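Local coordinates for uncharacterized protein (Singapore grouper iridovirus, PDB 3RJ2) that binds histone H3 and so probably acts on host chromatin during viral infection, at residues I5-F11 with W32-F38; S48-E52 with H76-V81; F54-T60 with R96-N102. All coordinates share one frame; numbering follows the deposited sequence.

Interaction 1. Residues I5-F11 with W32-F38; sequences IVANCEF and WIWTYKF
The Phe11 ring is the centre of one end of this contact, where three aromatic side chains of 32-38 meet it. Tyr36 lies over one of its faces, with CE2 of Tyr36 3.7 Å from CD1 of Phe11, yet the two planes stand at 53°, so the pair is oblique and not a stack. At the rim of the same ring, close to its plane, CH2 of Trp34 comes within 3.6 Å of Phe11 CE1; the two side chains reach for each other from opposite sheets. Phe38 meets Phe11 through CE1, 4.0 Å from Phe11 CE2, again with oblique planes. At the other end Trp32 turns its indole edge to Ile5. Its NE1 donates to the backbone O of Ile5 at 3.0 Å, with the acceptor nearly in the ring plane but the N-H approaching 29° off the carbonyl plane. The methyl CG2 of Ile5 sits 3.9 Å from Trp32 CZ2, and Ala7 adds its CB near CH2 of the same indole. With chi1 at 50°, CG of Trp32 lies between its own N and carbonyl carbon, which lays the indole along 5-11, NE1 at the Ile5 carbonyl and CH2 beside Ala7. Between the two ends, Cys9 SG stands 5.1 Å from the centroid of the Trp34 six-membered ring, obliquely placed.

Further out, Tyr42 meets Phe11 and Phe38 with its ring and hydrogen-bonds the Tyr36 hydroxyl, while Glu117 takes the Trp34 NE1. Asn24 is a second donor to Ile5 O.

Strands 6-12 and 31-37 belong to different sheets, so this is face-to-face packing of a beta sandwich, with no backbone pairing between the strands. Its chemistry is mostly aromatic and apolar, and the buried indole N-H is paid for by a main-chain carbonyl across the core.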
loop_
_atom_site.group_PDB
_atom_site.type_symbol
_atom_site.label_atom_id
_atom_site.label_comp_id
_atom_site.label_asym_id
_atom_site.label_seq_id
_atom_site.Cartn_x
_atom_site.Cartn_y
_atom_site.Cartn_z
ATOM N N ILE A 5 3.914 -6.745 -9.146
ATOM C CA ILE A 5 4.066 -6.422 -7.678
ATOM C C ILE A 5 3.070 -7.205 -6.818
ATOM O O ILE A 5 1.850 -7.073 -6.951
ATOM C CB ILE A 5 3.934 -4.901 -7.397
ATOM C CG1 ILE A 5 4.773 -4.104 -8.388
ATOM C CG2 ILE A 5 4.340 -4.551 -5.958
ATOM C CD1 ILE A 5 4.005 -2.964 -9.005
ATOM N N VAL A 6 3.611 -8.030 -5.932
ATOM C CA VAL A 6 2.803 -8.856 -5.052
ATOM C C VAL A 6 3.304 -8.601 -3.657
ATOM O O VAL A 6 4.471 -8.823 -3.362
ATOM C CB VAL A 6 2.897 -10.349 -5.431
ATOM C CG1 VAL A 6 2.133 -11.214 -4.426
ATOM C CG2 VAL A 6 2.357 -10.552 -6.846
ATOM N N ALA A 7 2.429 -8.086 -2.812
ATOM C CA ALA A 7 2.811 -7.722 -1.457
ATOM C C ALA A 7 2.161 -8.654 -0.450
ATOM O O ALA A 7 0.953 -8.898 -0.498
ATOM C CB ALA A 7 2.444 -6.256 -1.169
ATOM N N ASN A 8 2.982 -9.205 0.435
ATOM C CA ASN A 8 2.505 -10.000 1.547
ATOM C C ASN A 8 2.620 -9.123 2.794
ATOM O O ASN A 8 3.730 -8.819 3.238
ATOM C CB ASN A 8 3.329 -11.296 1.674
ATOM C CG ASN A 8 2.763 -12.262 2.734
ATOM O OD1 ASN A 8 2.979 -12.089 3.937
ATOM N ND2 ASN A 8 2.048 -13.293 2.277
ATOM N N CYS A 9 1.473 -8.684 3.321
ATOM C CA CYS A 9 1.436 -7.820 4.499
ATOM C C CYS A 9 0.923 -8.554 5.729
ATOM O O CYS A 9 -0.212 -9.053 5.732
ATOM C CB CYS A 9 0.543 -6.599 4.263
ATOM S SG CYS A 9 0.878 -5.681 2.750
ATOM N N GLU A 10 1.777 -8.615 6.757
ATOM C CA GLU A 10 1.385 -9.052 8.100
ATOM C C GLU A 10 1.180 -7.840 9.010
ATOM O O GLU A 10 2.135 -7.181 9.404
ATOM C CB GLU A 10 2.427 -9.983 8.731
ATOM C CG GLU A 10 2.547 -11.342 8.080
ATOM C CD GLU A 10 3.526 -12.290 8.808
ATOM O OE1 GLU A 10 4.413 -11.808 9.554
ATOM O OE2 GLU A 10 3.399 -13.527 8.621
ATOM N N PHE A 11 -0.078 -7.563 9.319
ATOM C CA PHE A 11 -0.457 -6.544 10.277
ATOM C C PHE A 11 -0.530 -7.197 11.634
ATOM O O PHE A 11 -1.184 -8.220 11.790
ATOM C CB PHE A 11 -1.794 -5.921 9.903
ATOM C CG PHE A 11 -1.703 -4.977 8.748
ATOM C CD1 PHE A 11 -2.002 -5.401 7.465
ATOM C CD2 PHE A 11 -1.291 -3.665 8.942
ATOM C CE1 PHE A 11 -1.907 -4.537 6.394
ATOM C CE2 PHE A 11 -1.199 -2.788 7.872
ATOM C CZ PHE A 11 -1.502 -3.225 6.596
ATOM N N TRP A 32 -0.749 -0.642 -9.207
ATOM C CA TRP A 32 -2.006 -0.662 -8.470
ATOM C C TRP A 32 -1.932 0.178 -7.201
ATOM O O TRP A 32 -0.857 0.616 -6.794
ATOM C CB TRP A 32 -2.488 -2.094 -8.185
ATOM C CG TRP A 32 -1.460 -3.019 -7.583
ATOM C CD1 TRP A 32 -0.793 -4.036 -8.225
ATOM C CD2 TRP A 32 -1.001 -3.038 -6.225
ATOM N NE1 TRP A 32 0.057 -4.665 -7.357
ATOM C CE2 TRP A 32 -0.048 -4.078 -6.123
ATOM C CE3 TRP A 32 -1.298 -2.274 -5.083
ATOM C CZ2 TRP A 32 0.628 -4.370 -4.924
ATOM C CZ3 TRP A 32 -0.626 -2.565 -3.889
ATOM C CH2 TRP A 32 0.320 -3.608 -3.823
ATOM N N ILE A 33 -3.101 0.431 -6.617
ATOM C CA ILE A 33 -3.227 1.103 -5.329
ATOM C C ILE A 33 -4.089 0.186 -4.485
ATOM O O ILE A 33 -5.031 -0.440 -4.983
ATOM C CB ILE A 33 -3.876 2.500 -5.461
ATOM C CG1 ILE A 33 -3.029 3.400 -6.365
ATOM C CG2 ILE A 33 -4.060 3.154 -4.097
ATOM C CD1 ILE A 33 -3.720 4.708 -6.743
ATOM N N TRP A 34 -3.731 0.076 -3.214
ATOM C CA TRP A 34 -4.438 -0.771 -2.283
ATOM C C TRP A 34 -4.799 0.028 -1.037
ATOM O O TRP A 34 -3.957 0.726 -0.475
ATOM C CB TRP A 34 -3.557 -1.966 -1.942
ATOM C CG TRP A 34 -4.071 -2.900 -0.908
ATOM C CD1 TRP A 34 -4.979 -3.909 -1.088
ATOM C CD2 TRP A 34 -3.676 -2.951 0.469
ATOM N NE1 TRP A 34 -5.188 -4.574 0.108
ATOM C CE2 TRP A 34 -4.393 -4.008 1.075
ATOM C CE3 TRP A 34 -2.799 -2.185 1.262
ATOM C CZ2 TRP A 34 -4.240 -4.341 2.441
ATOM C CZ3 TRP A 34 -2.649 -2.520 2.630
ATOM C CH2 TRP A 34 -3.363 -3.591 3.192
ATOM N N THR A 35 -6.063 -0.075 -0.638
ATOM C CA THR A 35 -6.593 0.568 0.565
ATOM C C THR A 35 -7.169 -0.455 1.552
ATOM O O THR A 35 -7.927 -1.339 1.169
ATOM C CB THR A 35 -7.706 1.584 0.208
ATOM O OG1 THR A 35 -7.191 2.523 -0.739
ATOM C CG2 THR A 35 -8.168 2.347 1.456
ATOM N N TYR A 36 -6.814 -0.321 2.823
ATOM C CA TYR A 36 -7.268 -1.256 3.849
ATOM C C TYR A 36 -7.757 -0.491 5.060
ATOM O O TYR A 36 -6.988 0.237 5.690
ATOM C CB TYR A 36 -6.120 -2.193 4.238
ATOM C CG TYR A 36 -6.374 -3.191 5.350
ATOM C CD1 TYR A 36 -7.593 -3.869 5.472
ATOM C CD2 TYR A 36 -5.366 -3.508 6.249
ATOM C CE1 TYR A 36 -7.799 -4.822 6.484
ATOM C CE2 TYR A 36 -5.562 -4.442 7.265
ATOM C CZ TYR A 36 -6.770 -5.099 7.372
ATOM O OH TYR A 36 -6.940 -6.020 8.377
ATOM N N LYS A 37 -9.036 -0.653 5.372
ATOM C CA LYS A 37 -9.618 -0.111 6.593
ATOM C C LYS A 37 -9.361 -1.115 7.705
ATOM O O LYS A 37 -9.725 -2.274 7.575
ATOM C CB LYS A 37 -11.128 0.094 6.427
ATOM C CG LYS A 37 -11.763 0.863 7.576
ATOM C CD LYS A 37 -13.274 0.934 7.440
ATOM C CE LYS A 37 -13.894 1.445 8.734
ATOM N NZ LYS A 37 -15.312 1.903 8.517
ATOM N N PHE A 38 -8.713 -0.677 8.779
ATOM C CA PHE A 38 -8.398 -1.560 9.909
ATOM C C PHE A 38 -9.664 -2.014 10.638
ATOM O O PHE A 38 -10.511 -1.181 10.975
ATOM C CB PHE A 38 -7.471 -0.869 10.913
ATOM C CG PHE A 38 -6.104 -0.482 10.352
ATOM C CD1 PHE A 38 -5.682 -0.913 9.094
ATOM C CD2 PHE A 38 -5.236 0.298 11.112
ATOM C CE1 PHE A 38 -4.419 -0.564 8.608
ATOM C CE2 PHE A 38 -3.977 0.648 10.630
ATOM C CZ PHE A 38 -3.572 0.222 9.383
#

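Interaction 2. Residues S48-E52 with H76-V81; sequences SVDGE and HGLEDV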
loop_
_atom_site.group_PDB
_atom_site.type_symbol
_atom_site.label_atom_id
_atom_site.label_comp_id
_atom_site.label_asym_id
_atom_site.label_seq_id
_atom_site.Cartn_x
_atom_site.Cartn_y
_atom_site.Cartn_z
ATOM N N SER A 48 6.523 -8.288 2.823
ATOM C CA SER A 48 7.427 -8.908 1.875
ATOM C C SER A 48 6.913 -8.561 0.482
ATOM O O SER A 48 5.814 -8.979 0.112
ATOM C CB SER A 48 7.438 -10.422 2.079
ATOM O OG SER A 48 8.416 -11.027 1.250
ATOM N N VAL A 49 7.675 -7.779 -0.279
ATOM C CA VAL A 49 7.182 -7.293 -1.567
ATOM C C VAL A 49 7.944 -7.911 -2.731
ATOM O O VAL A 49 9.149 -7.733 -2.855
ATOM C CB VAL A 49 7.228 -5.750 -1.692
ATOM C CG1 VAL A 49 6.702 -5.330 -3.045
ATOM C CG2 VAL A 49 6.410 -5.084 -0.588
ATOM N N ASP A 50 7.215 -8.634 -3.572
ATOM C CA ASP A 50 7.765 -9.252 -4.774
ATOM C C ASP A 50 7.599 -8.274 -5.932
ATOM O O ASP A 50 6.477 -7.996 -6.359
ATOM C CB ASP A 50 6.999 -10.543 -5.060
ATOM C CG ASP A 50 7.822 -11.564 -5.810
ATOM O OD1 ASP A 50 8.755 -11.177 -6.557
ATOM O OD2 ASP A 50 7.531 -12.773 -5.647
ATOM N N GLY A 51 8.711 -7.721 -6.407
ATOM C CA GLY A 51 8.690 -6.763 -7.502
ATOM C C GLY A 51 9.916 -6.889 -8.393
ATOM O O GLY A 51 10.260 -7.988 -8.856
ATOM N N GLU A 52 10.569 -5.753 -8.630
ATOM C CA GLU A 52 11.752 -5.658 -9.477
ATOM C C GLU A 52 12.713 -4.669 -8.824
ATOM O O GLU A 52 12.291 -3.836 -8.016
ATOM C CB GLU A 52 11.381 -5.158 -10.881
ATOM C CG GLU A 52 10.408 -6.056 -11.672
ATOM C CD GLU A 52 10.928 -7.468 -11.887
ATOM O OE1 GLU A 52 12.164 -7.647 -11.944
ATOM O OE2 GLU A 52 10.102 -8.406 -11.998
ATOM N N HIS A 76 13.426 -0.688 -3.437
ATOM C CA HIS A 76 13.958 -2.036 -3.702
ATOM C C HIS A 76 15.484 -2.106 -3.765
ATOM O O HIS A 76 16.072 -3.115 -3.374
ATOM C CB HIS A 76 13.357 -2.640 -4.974
ATOM C CG HIS A 76 12.124 -3.446 -4.723
ATOM N ND1 HIS A 76 10.923 -2.873 -4.381
ATOM C CD2 HIS A 76 11.910 -4.781 -4.751
ATOM C CE1 HIS A 76 10.015 -3.821 -4.218
ATOM N NE2 HIS A 76 10.589 -4.988 -4.440
ATOM N N GLY A 77 16.127 -1.052 -4.249
ATOM C CA GLY A 77 17.572 -1.121 -4.538
ATOM C C GLY A 77 17.857 -2.342 -5.411
ATOM O O GLY A 77 17.127 -2.604 -6.368
ATOM N N LEU A 78 18.883 -3.112 -5.055
ATOM C CA LEU A 78 19.246 -4.305 -5.816
ATOM C C LEU A 78 18.367 -5.541 -5.550
ATOM O O LEU A 78 18.500 -6.561 -6.243
ATOM C CB LEU A 78 20.721 -4.666 -5.587
ATOM C CG LEU A 78 21.857 -3.988 -6.370
ATOM C CD1 LEU A 78 21.587 -3.877 -7.883
ATOM C CD2 LEU A 78 22.195 -2.634 -5.797
ATOM N N GLU A 79 17.471 -5.455 -4.572
ATOM C CA GLU A 79 16.593 -6.583 -4.219
ATOM C C GLU A 79 15.312 -6.576 -5.047
ATOM O O GLU A 79 14.638 -5.547 -5.149
ATOM C CB GLU A 79 16.189 -6.516 -2.738
ATOM C CG GLU A 79 17.326 -6.324 -1.765
ATOM C CD GLU A 79 18.143 -7.586 -1.528
ATOM O OE1 GLU A 79 17.594 -8.718 -1.652
ATOM O OE2 GLU A 79 19.346 -7.430 -1.192
ATOM N N ASP A 80 14.950 -7.716 -5.616
ATOM C CA ASP A 80 13.654 -7.814 -6.286
ATOM C C ASP A 80 12.539 -8.176 -5.304
ATOM O O ASP A 80 11.371 -7.866 -5.534
ATOM C CB ASP A 80 13.700 -8.766 -7.490
ATOM C CG ASP A 80 14.345 -10.093 -7.168
ATOM O OD1 ASP A 80 15.394 -10.122 -6.467
ATOM O OD2 ASP A 80 13.809 -11.117 -7.637
ATOM N N VAL A 81 12.916 -8.829 -4.210
ATOM C CA VAL A 81 11.996 -9.106 -3.109
ATOM C C VAL A 81 12.452 -8.310 -1.886
ATOM O O VAL A 81 13.538 -8.540 -1.344
ATOM C CB VAL A 81 11.899 -10.616 -2.800
ATOM C CG1 VAL A 81 11.027 -10.873 -1.564
ATOM C CG2 VAL A 81 11.362 -11.374 -4.017
#
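Backbone polar contacts join Gly51 to Asp80: the Gly51 N-H points almost straight at Asp80 O, 2.8 Å away, with 159° at the hydrogen. Next to it, Asp50 and Val81 form an antiparallel non-hydrogen-bonded pair, and CA of Val81 makes a CA-H...O contact of 3.2 Å to Val49 O. That same carbonyl also receives a weak hydrogen bond from His76 NE2 at 3.5 Å, near the plane of the imidazole.

The His76 ring makes further contacts. One of its faces carries the carbonyl O of Glu52, 3.3 Å from CG, and at its edge CG1 of Val49 packs 3.8 Å from CE1.

Val81 sets its methyls against polar side chains: CG1, anti to the backbone N (chi1 175°), lies beside Ser48 OG, whereas CG2 is 3.6 Å from Asp50 OD1. Ser48 OG itself is hydrogen-bonded to Glu83.

A type II' turn from His76 to Glu79, closed by Glu79 N to His76 O, reverses the chain between strands 68-75 and 81-87. Since those strands lie in different sheets, this turn crosses from one to the other, and its exit starts the edge strand 81-87 alongside strand 44-50.

Interaction 3. Residues F54-T60 with R96-N102; sequences FMRHRVT and RIHAAIN
Strands 56-62 and 94-98 pair here as antiparallel neighbours inside the mixed sheet, and the second then leaves the ladder for the short helix 101-104. Arg58 with His98 and Thr60 with Arg96 are the hydrogen-bonded pairs, two bonds each; His98 N to Arg58 O measures 2.7 Å. Val59 and Ile97, the non-hydrogen-bonded pair between them, turn to the opposite face.

Past the ladder, Arg56 O receives two donors from the helix start. Asn102 ND2 reaches it at 3.2 Å, on a lone pair and in the plane of its own amide; Ile101 N adds a weak bond. Asn102 chi1 of 58° folds the amide back toward the strand. Ile101 wedges between the two arginines, CG2 3.6 Å from Arg56 CG and CD1 3.8 Å from Arg58 CD.

On the face of Arg58 and His98, water 2 donates to Arg58 O and is 2.7 Å from His98 ND1 and 2.6 Å from Thr60 OG1. Arg58 NE donates to that hydroxyl, tilted 29° from the guanidinium plane, while Thr134 pairs with His98 NE2.

The imidazole is thus gripped at both nitrogens, which should fix its rotation, and the nearby guanidinium would probably disfavour a charged histidine.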
loop_
_atom_site.group_PDB
_atom_site.type_symbol
_atom_site.label_atom_id
_atom_site.label_comp_id
_atom_site.label_asym_id
_atom_site.label_seq_id
_atom_site.Cartn_x
_atom_site.Cartn_y
_atom_site.Cartn_z
ATOM N N PHE A 54 15.021 -1.597 -7.951
ATOM C CA PHE A 54 14.863 -0.143 -8.048
ATOM C C PHE A 54 13.404 0.332 -8.086
ATOM O O PHE A 54 13.157 1.509 -8.334
ATOM C CB PHE A 54 15.699 0.454 -9.207
ATOM C CG PHE A 54 17.165 0.069 -9.164
ATOM C CD1 PHE A 54 18.037 0.669 -8.260
ATOM C CD2 PHE A 54 17.662 -0.921 -10.003
ATOM C CE1 PHE A 54 19.390 0.296 -8.209
ATOM C CE2 PHE A 54 19.011 -1.300 -9.950
ATOM C CZ PHE A 54 19.866 -0.688 -9.053
ATOM N N MET A 55 12.444 -0.557 -7.810
ATOM C CA MET A 55 11.038 -0.115 -7.637
ATOM C C MET A 55 10.875 0.674 -6.336
ATOM O O MET A 55 11.595 0.451 -5.375
ATOM C CB MET A 55 10.069 -1.305 -7.599
ATOM C CG MET A 55 9.450 -1.706 -8.925
ATOM S SD MET A 55 8.263 -3.027 -8.603
ATOM C CE MET A 55 7.949 -3.555 -10.287
ATOM N N ARG A 56 9.914 1.583 -6.307
ATOM C CA ARG A 56 9.593 2.281 -5.081
ATOM C C ARG A 56 8.108 2.129 -4.849
ATOM O O ARG A 56 7.336 2.236 -5.789
ATOM C CB ARG A 56 9.973 3.751 -5.199
ATOM C CG ARG A 56 9.470 4.634 -4.083
ATOM C CD ARG A 56 10.461 5.746 -3.819
ATOM N NE ARG A 56 10.008 7.008 -4.367
ATOM C CZ ARG A 56 10.791 8.074 -4.544
ATOM N NH1 ARG A 56 12.089 8.032 -4.235
ATOM N NH2 ARG A 56 10.272 9.182 -5.050
ATOM N N HIS A 57 7.724 1.875 -3.604
ATOM C CA HIS A 57 6.315 1.868 -3.206
ATOM C C HIS A 57 6.083 2.875 -2.088
ATOM O O HIS A 57 6.995 3.173 -1.310
ATOM C CB HIS A 57 5.886 0.469 -2.754
ATOM C CG HIS A 57 6.375 -0.616 -3.657
ATOM N ND1 HIS A 57 7.312 -1.551 -3.263
ATOM C CD2 HIS A 57 6.105 -0.880 -4.956
ATOM C CE1 HIS A 57 7.583 -2.357 -4.277
ATOM N NE2 HIS A 57 6.860 -1.972 -5.316
ATOM N N ARG A 58 4.867 3.392 -2.006
ATOM C CA ARG A 58 4.495 4.247 -0.904
ATOM C C ARG A 58 3.476 3.543 -0.004
ATOM O O ARG A 58 2.464 3.007 -0.473
ATOM C CB ARG A 58 3.943 5.556 -1.447
ATOM C CG ARG A 58 3.785 6.629 -0.446
ATOM C CD ARG A 58 3.214 7.868 -1.128
ATOM N NE ARG A 58 2.164 8.442 -0.316
ATOM C CZ ARG A 58 2.149 9.670 0.181
ATOM N NH1 ARG A 58 3.134 10.522 -0.070
ATOM N NH2 ARG A 58 1.121 10.036 0.920
ATOM N N VAL A 59 3.782 3.528 1.292
ATOM C CA VAL A 59 2.852 3.086 2.327
ATOM C C VAL A 59 2.422 4.312 3.133
ATOM O O VAL A 59 3.256 5.001 3.723
ATOM C CB VAL A 59 3.504 2.065 3.298
ATOM C CG1 VAL A 59 2.461 1.530 4.267
ATOM C CG2 VAL A 59 4.147 0.935 2.526
ATOM N N THR A 60 1.121 4.567 3.152
ATOM C CA THR A 60 0.565 5.758 3.773
ATOM C C THR A 60 -0.442 5.277 4.811
ATOM O O THR A 60 -1.120 4.245 4.614
ATOM C CB THR A 60 -0.133 6.670 2.719
ATOM O OG1 THR A 60 0.743 6.864 1.599
ATOM C CG2 THR A 60 -0.491 8.031 3.297
ATOM N N ARG A 96 -2.692 2.422 2.982
ATOM C CA ARG A 96 -2.731 2.409 1.541
ATOM C C ARG A 96 -1.319 2.107 1.052
ATOM O O ARG A 96 -0.327 2.559 1.645
ATOM C CB ARG A 96 -3.260 3.747 1.003
ATOM C CG ARG A 96 -3.241 3.917 -0.524
ATOM C CD ARG A 96 -4.097 5.086 -0.966
ATOM N NE ARG A 96 -5.518 4.839 -0.706
ATOM C CZ ARG A 96 -6.441 5.789 -0.560
ATOM N NH1 ARG A 96 -6.114 7.084 -0.625
ATOM N NH2 ARG A 96 -7.699 5.441 -0.343
ATOM N N ILE A 97 -1.232 1.299 0.002
ATOM C CA ILE A 97 0.025 1.098 -0.696
ATOM C C ILE A 97 -0.146 1.610 -2.120
ATOM O O ILE A 97 -1.106 1.231 -2.800
ATOM C CB ILE A 97 0.449 -0.403 -0.676
ATOM C CG1 ILE A 97 0.706 -0.858 0.772
ATOM C CG2 ILE A 97 1.646 -0.645 -1.566
ATOM C CD1 ILE A 97 1.020 -2.346 0.964
ATOM N N HIS A 98 0.738 2.510 -2.552
ATOM C CA HIS A 98 0.875 2.821 -3.971
ATOM C C HIS A 98 2.059 1.993 -4.445
ATOM O O HIS A 98 3.204 2.298 -4.088
ATOM C CB HIS A 98 1.168 4.315 -4.220
ATOM C CG HIS A 98 0.012 5.232 -3.932
ATOM N ND1 HIS A 98 -0.408 5.526 -2.651
ATOM C CD2 HIS A 98 -0.798 5.932 -4.761
ATOM C CE1 HIS A 98 -1.438 6.353 -2.705
ATOM N NE2 HIS A 98 -1.688 6.623 -3.974
ATOM N N ALA A 99 1.787 0.951 -5.231
ATOM C CA ALA A 99 2.820 0.081 -5.794
ATOM C C ALA A 99 3.482 0.662 -7.046
ATOM O O ALA A 99 2.807 1.167 -7.939
ATOM C CB ALA A 99 2.227 -1.276 -6.108
ATOM N N ALA A 100 4.809 0.568 -7.105
ATOM C CA ALA A 100 5.630 1.177 -8.150
ATOM C C ALA A 100 5.233 2.632 -8.351
ATOM O O ALA A 100 4.867 3.039 -9.454
ATOM C CB ALA A 100 5.548 0.394 -9.468
ATOM N N ILE A 101 5.300 3.405 -7.267
ATOM C CA ILE A 101 5.051 4.844 -7.327
ATOM C C ILE A 101 6.182 5.542 -8.090
ATOM O O ILE A 101 6.081 6.731 -8.401
ATOM C CB ILE A 101 4.861 5.476 -5.927
ATOM C CG1 ILE A 101 4.242 6.882 -6.061
ATOM C CG2 ILE A 101 6.189 5.510 -5.164
ATOM C CD1 ILE A 101 3.413 7.321 -4.900
ATOM N N ASN A 102 7.255 4.798 -8.378
ATOM C CA ASN A 102 8.331 5.293 -9.253
ATOM C C ASN A 102 7.847 5.481 -10.681
ATOM O O ASN A 102 8.426 6.270 -11.424
ATOM C CB ASN A 102 9.605 4.429 -9.203
ATOM C CG ASN A 102 9.365 2.996 -9.583
ATOM O OD1 ASN A 102 9.872 2.518 -10.613
ATOM N ND2 ASN A 102 8.607 2.284 -8.765
HETATM O O HOH W 1 8.143 8.199 -7.227
HETATM O O HOH W 2 0.320 4.948 -0.117
#

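Along the chain, interaction 1 closes before the other two open, while the segments of interactions 2 and 3 alternate. Interaction 1 spans the two sheets of the sandwich. Its strand 6-12 borders strand 44-50 of interaction 2, and its strand 31-37 borders strand 94-98 of interaction 3, with Trp34 O to Ile97 N joining them at 2.8 Å. Centres of interactions 1 and 2 lie about 15 Å apart; interaction 3 is about 11 Å from each. Ile5 packs on both Val49 and Met55, so all three contacts converge near the start of the modelled chain. Together they tie both sheets and the turn that crosses between them into one compact single-chain fold.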